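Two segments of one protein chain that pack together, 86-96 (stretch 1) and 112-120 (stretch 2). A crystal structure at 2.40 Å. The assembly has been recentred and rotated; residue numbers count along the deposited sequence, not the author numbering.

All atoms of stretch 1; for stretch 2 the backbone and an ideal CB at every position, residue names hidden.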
# COMPACT_ATOMS: atom_id res chain seq x y z
N PHE A 86 -17.03 13.39 4.80
CA PHE A 86 -17.24 12.52 5.93
C PHE A 86 -18.30 11.47 5.54
O PHE A 86 -19.52 11.68 5.70
CB PHE A 86 -17.67 13.34 7.15
CG PHE A 86 -17.81 12.53 8.41
CD1 PHE A 86 -16.83 11.61 8.77
CD2 PHE A 86 -18.91 12.70 9.25
CE1 PHE A 86 -16.94 10.86 9.94
CE2 PHE A 86 -19.02 11.95 10.43
CZ PHE A 86 -18.04 11.03 10.77
N GLN A 87 -17.83 10.35 5.00
CA GLN A 87 -18.70 9.39 4.33
C GLN A 87 -18.06 8.01 4.29
O GLN A 87 -16.89 7.85 4.62
CB GLN A 87 -19.00 9.86 2.91
CG GLN A 87 -17.80 9.73 2.00
CD GLN A 87 -17.91 10.58 0.76
OE1 GLN A 87 -18.42 11.71 0.80
NE2 GLN A 87 -17.43 10.05 -0.35
N GLU A 88 -18.81 7.01 3.84
CA GLU A 88 -18.31 5.64 3.73
C GLU A 88 -17.16 5.55 2.74
O GLU A 88 -17.09 6.34 1.80
CB GLU A 88 -19.44 4.67 3.31
CG GLU A 88 -20.57 4.50 4.33
CD GLU A 88 -21.69 3.57 3.85
OE1 GLU A 88 -22.12 3.70 2.68
OE2 GLU A 88 -22.15 2.72 4.65
N ASN A 89 -16.27 4.58 2.92
CA ASN A 89 -15.16 4.39 2.00
C ASN A 89 -15.26 3.00 1.40
O ASN A 89 -16.20 2.28 1.68
CB ASN A 89 -13.79 4.60 2.71
CG ASN A 89 -13.58 3.62 3.90
OD1 ASN A 89 -13.42 2.41 3.71
ND2 ASN A 89 -13.57 4.15 5.12
N ALA A 90 -14.30 2.62 0.57
CA ALA A 90 -14.29 1.29 -0.04
C ALA A 90 -14.44 0.15 0.99
O ALA A 90 -15.09 -0.85 0.72
CB ALA A 90 -13.03 1.09 -0.84
N MET A 91 -13.83 0.29 2.17
CA MET A 91 -13.91 -0.76 3.18
C MET A 91 -15.33 -0.93 3.73
O MET A 91 -15.75 -2.02 4.08
CB MET A 91 -12.93 -0.48 4.34
CG MET A 91 -11.47 -0.37 3.93
SD MET A 91 -10.81 -1.87 3.20
CE MET A 91 -11.10 -3.03 4.54
N ASP A 92 -16.04 0.18 3.89
CA ASP A 92 -17.41 0.14 4.35
C ASP A 92 -18.28 -0.57 3.31
O ASP A 92 -19.20 -1.30 3.65
CB ASP A 92 -17.95 1.56 4.58
CG ASP A 92 -17.22 2.29 5.67
OD1 ASP A 92 -17.11 1.76 6.80
OD2 ASP A 92 -16.73 3.40 5.35
N VAL A 93 -18.02 -0.30 2.04
CA VAL A 93 -18.77 -0.94 0.97
C VAL A 93 -18.54 -2.44 0.97
O VAL A 93 -19.50 -3.21 0.87
CB VAL A 93 -18.43 -0.36 -0.40
CG1 VAL A 93 -19.19 -1.10 -1.50
CG2 VAL A 93 -18.76 1.11 -0.42
N LEU A 94 -17.30 -2.88 1.14
CA LEU A 94 -17.03 -4.32 1.18
C LEU A 94 -17.66 -4.96 2.42
O LEU A 94 -18.17 -6.07 2.34
CB LEU A 94 -15.55 -4.61 1.17
CG LEU A 94 -14.73 -4.12 -0.02
CD1 LEU A 94 -13.26 -4.35 0.27
CD2 LEU A 94 -15.15 -4.84 -1.27
N TYR A 95 -17.64 -4.25 3.54
CA TYR A 95 -18.20 -4.78 4.78
C TYR A 95 -19.71 -4.93 4.73
O TYR A 95 -20.26 -5.95 5.14
CB TYR A 95 -17.85 -3.88 5.97
CG TYR A 95 -18.49 -4.28 7.29
CD1 TYR A 95 -17.82 -5.09 8.20
CD2 TYR A 95 -19.76 -3.82 7.64
CE1 TYR A 95 -18.40 -5.44 9.42
CE2 TYR A 95 -20.35 -4.16 8.84
CZ TYR A 95 -19.66 -4.97 9.73
OH TYR A 95 -20.24 -5.32 10.93
N LYS A 96 -20.39 -3.91 4.22
CA LYS A 96 -21.84 -3.91 4.19
C LYS A 96 -22.35 -4.87 3.12
O LYS A 96 -23.52 -5.21 3.10
CB LYS A 96 -22.37 -2.49 3.98
CG LYS A 96 -22.27 -1.96 2.57
CD LYS A 96 -22.76 -0.53 2.51
CE LYS A 96 -22.87 -0.05 1.07
NZ LYS A 96 -23.17 1.39 1.06
N UNK A 112 -6.33 6.92 10.15
CA UNK A 112 -6.92 8.21 9.74
C UNK A 112 -8.40 8.09 9.39
O UNK A 112 -8.86 8.68 8.41
CB UNK A 112 -6.16 8.78 8.54
N UNK A 113 -9.14 7.32 10.19
CA UNK A 113 -10.58 7.21 10.05
C UNK A 113 -11.11 6.21 9.03
O UNK A 113 -12.33 6.09 8.87
CB UNK A 113 -11.13 8.59 9.69
N UNK A 114 -10.22 5.51 8.34
CA UNK A 114 -10.65 4.57 7.31
C UNK A 114 -11.24 3.28 7.91
O UNK A 114 -12.23 2.75 7.40
CB UNK A 114 -9.47 4.23 6.40
N UNK A 115 -10.63 2.80 9.00
CA UNK A 115 -10.92 1.50 9.59
C UNK A 115 -11.95 1.58 10.73
O UNK A 115 -12.29 0.56 11.34
CB UNK A 115 -9.62 0.87 10.11
N UNK A 116 -12.41 2.79 11.00
CA UNK A 116 -13.21 3.07 12.19
C UNK A 116 -14.47 2.21 12.37
O UNK A 116 -14.86 1.89 13.49
CB UNK A 116 -13.63 4.54 12.16
N UNK A 117 -15.11 1.85 11.26
CA UNK A 117 -16.38 1.16 11.33
C UNK A 117 -16.22 -0.32 10.98
O UNK A 117 -17.20 -0.99 10.68
CB UNK A 117 -17.39 1.82 10.40
N UNK A 118 -15.00 -0.82 11.06
CA UNK A 118 -14.78 -2.24 10.84
C UNK A 118 -14.93 -2.96 12.16
O UNK A 118 -14.70 -2.38 13.23
CB UNK A 118 -13.40 -2.50 10.22
N UNK A 119 -15.32 -4.23 12.09
CA UNK A 119 -15.55 -4.99 13.30
C UNK A 119 -14.21 -5.49 13.82
O UNK A 119 -13.88 -5.27 14.99
CB UNK A 119 -16.51 -6.15 13.05
N UNK A 120 -13.42 -6.13 12.97
CA UNK A 120 -12.14 -6.62 13.48
C UNK A 120 -10.95 -5.80 12.96
O UNK A 120 -10.47 -5.98 11.83
CB UNK A 120 -11.96 -8.09 13.10

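Position 112 lies out of reach of stretch 1, and its ideal CB has nothing of that stretch within 5.5 Å. Almost any side chain would fit as far as this contact is concerned; the residue is Lys-112. At 113 the CB position is equally free, but phi is 84°, a value that by itself favours glycine, and Gly-113 is found.

Position 114 is more constrained. Its CA-to-CB bond runs sideways to stretch 1, with the ideal CB 4.3 Å from ND2 of Asn-89, and the Met-91 side chain lies close by. A medium-sized apolar residue such as valine, isoleucine or leucine would suit. Val-114, with chi1 t, places CG1 4.1 Å from CG of Met-91. Its backbone also takes part, since ND2 of Asn-89 donates to O of Val-114 at 3.0 Å. The same amide thus links two backbones: its OD1 caps the helix by accepting from N of Met-91 at 2.7 Å, while its ND2 holds stretch 2.

Positions 115 to 118 form a type I turn, closed by N of 118 bonding to O of 115 at 3.1 Å. At 115 CB points away from stretch 1, which therefore sets little preference; Cys-115 is bonded covalently to a group elsewhere in the structure. Position 116 points sideways into space free of stretch 1, where a polar residue would be as acceptable as many others, and Asp-116 occupies it.

At 117 CB points toward stretch 1 and its ideal position is 3.6 Å from OD1 of Asp-92. The carboxylate calls for a donor, preferably a positive charge: lysine or arginine, with a neutral donor possible. Arg-117 folds back through m, t and m rotamers to meet it with two nitrogens, NE to OD1 of Asp-92 at 2.9 Å and NH1 to OD2 of Asp-92 at 2.7 Å. This paired salt bridge engages the guanidinium edge. OD2 of Asp-92 also accepts from N of Asn-89 at 2.7 Å, so the bridge is tied to the start of the helix.

The CB at 118 points sideways, with nothing of stretch 1 within 5.5 Å, but a longer apolar chain could reach Met-91 and Tyr-95. Leucine or methionine would serve. Leu-118 brings CD1 to 3.9 Å from CE of Met-91 and CD2 to 4.2 Å from CB of Tyr-95.

At 119 CB points toward the Tyr-95 ring, favouring a small apolar group; Ala-119 CB lies 4.1 Å from CE1 of Tyr-95. Position 120 is out of reach and leaves the choice open; it is Tyr-120.

Stretch 2, residues 112-120: KGVCDRLAY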
# COMPACT_ATOMS: atom_id res chain seq x y z
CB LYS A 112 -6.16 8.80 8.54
CG LYS A 112 -4.67 9.02 8.75
CD LYS A 112 -4.42 10.33 9.49
CE LYS A 112 -2.95 10.57 9.80
NZ LYS A 112 -2.76 10.56 11.27
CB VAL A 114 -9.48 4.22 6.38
CG1 VAL A 114 -9.90 3.17 5.37
CG2 VAL A 114 -9.01 5.47 5.65
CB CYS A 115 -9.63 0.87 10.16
SG CYS A 115 -8.99 1.78 11.62
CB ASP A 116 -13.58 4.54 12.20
CG ASP A 116 -12.39 5.44 12.52
OD1 ASP A 116 -11.25 4.92 12.60
OD2 ASP A 116 -12.60 6.65 12.70
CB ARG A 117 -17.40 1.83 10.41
CG ARG A 117 -17.84 3.21 10.87
CD ARG A 117 -18.45 3.97 9.71
NE ARG A 117 -17.51 3.98 8.60
CZ ARG A 117 -16.52 4.86 8.48
NH1 ARG A 117 -15.68 4.80 7.46
NH2 ARG A 117 -16.36 5.80 9.41
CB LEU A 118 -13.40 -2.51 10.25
CG LEU A 118 -13.23 -2.02 8.81
CD1 LEU A 118 -11.85 -2.39 8.28
CD2 LEU A 118 -14.32 -2.54 7.91
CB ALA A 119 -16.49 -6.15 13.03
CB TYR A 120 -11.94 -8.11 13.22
CG TYR A 120 -10.83 -8.63 14.14
CD1 TYR A 120 -10.90 -8.37 15.51
CD2 TYR A 120 -9.78 -9.42 13.66
CE1 TYR A 120 -9.93 -8.82 16.39
CE2 TYR A 120 -8.80 -9.89 14.55
CZ TYR A 120 -8.89 -9.58 15.92
OH TYR A 120 -7.95 -10.02 16.83
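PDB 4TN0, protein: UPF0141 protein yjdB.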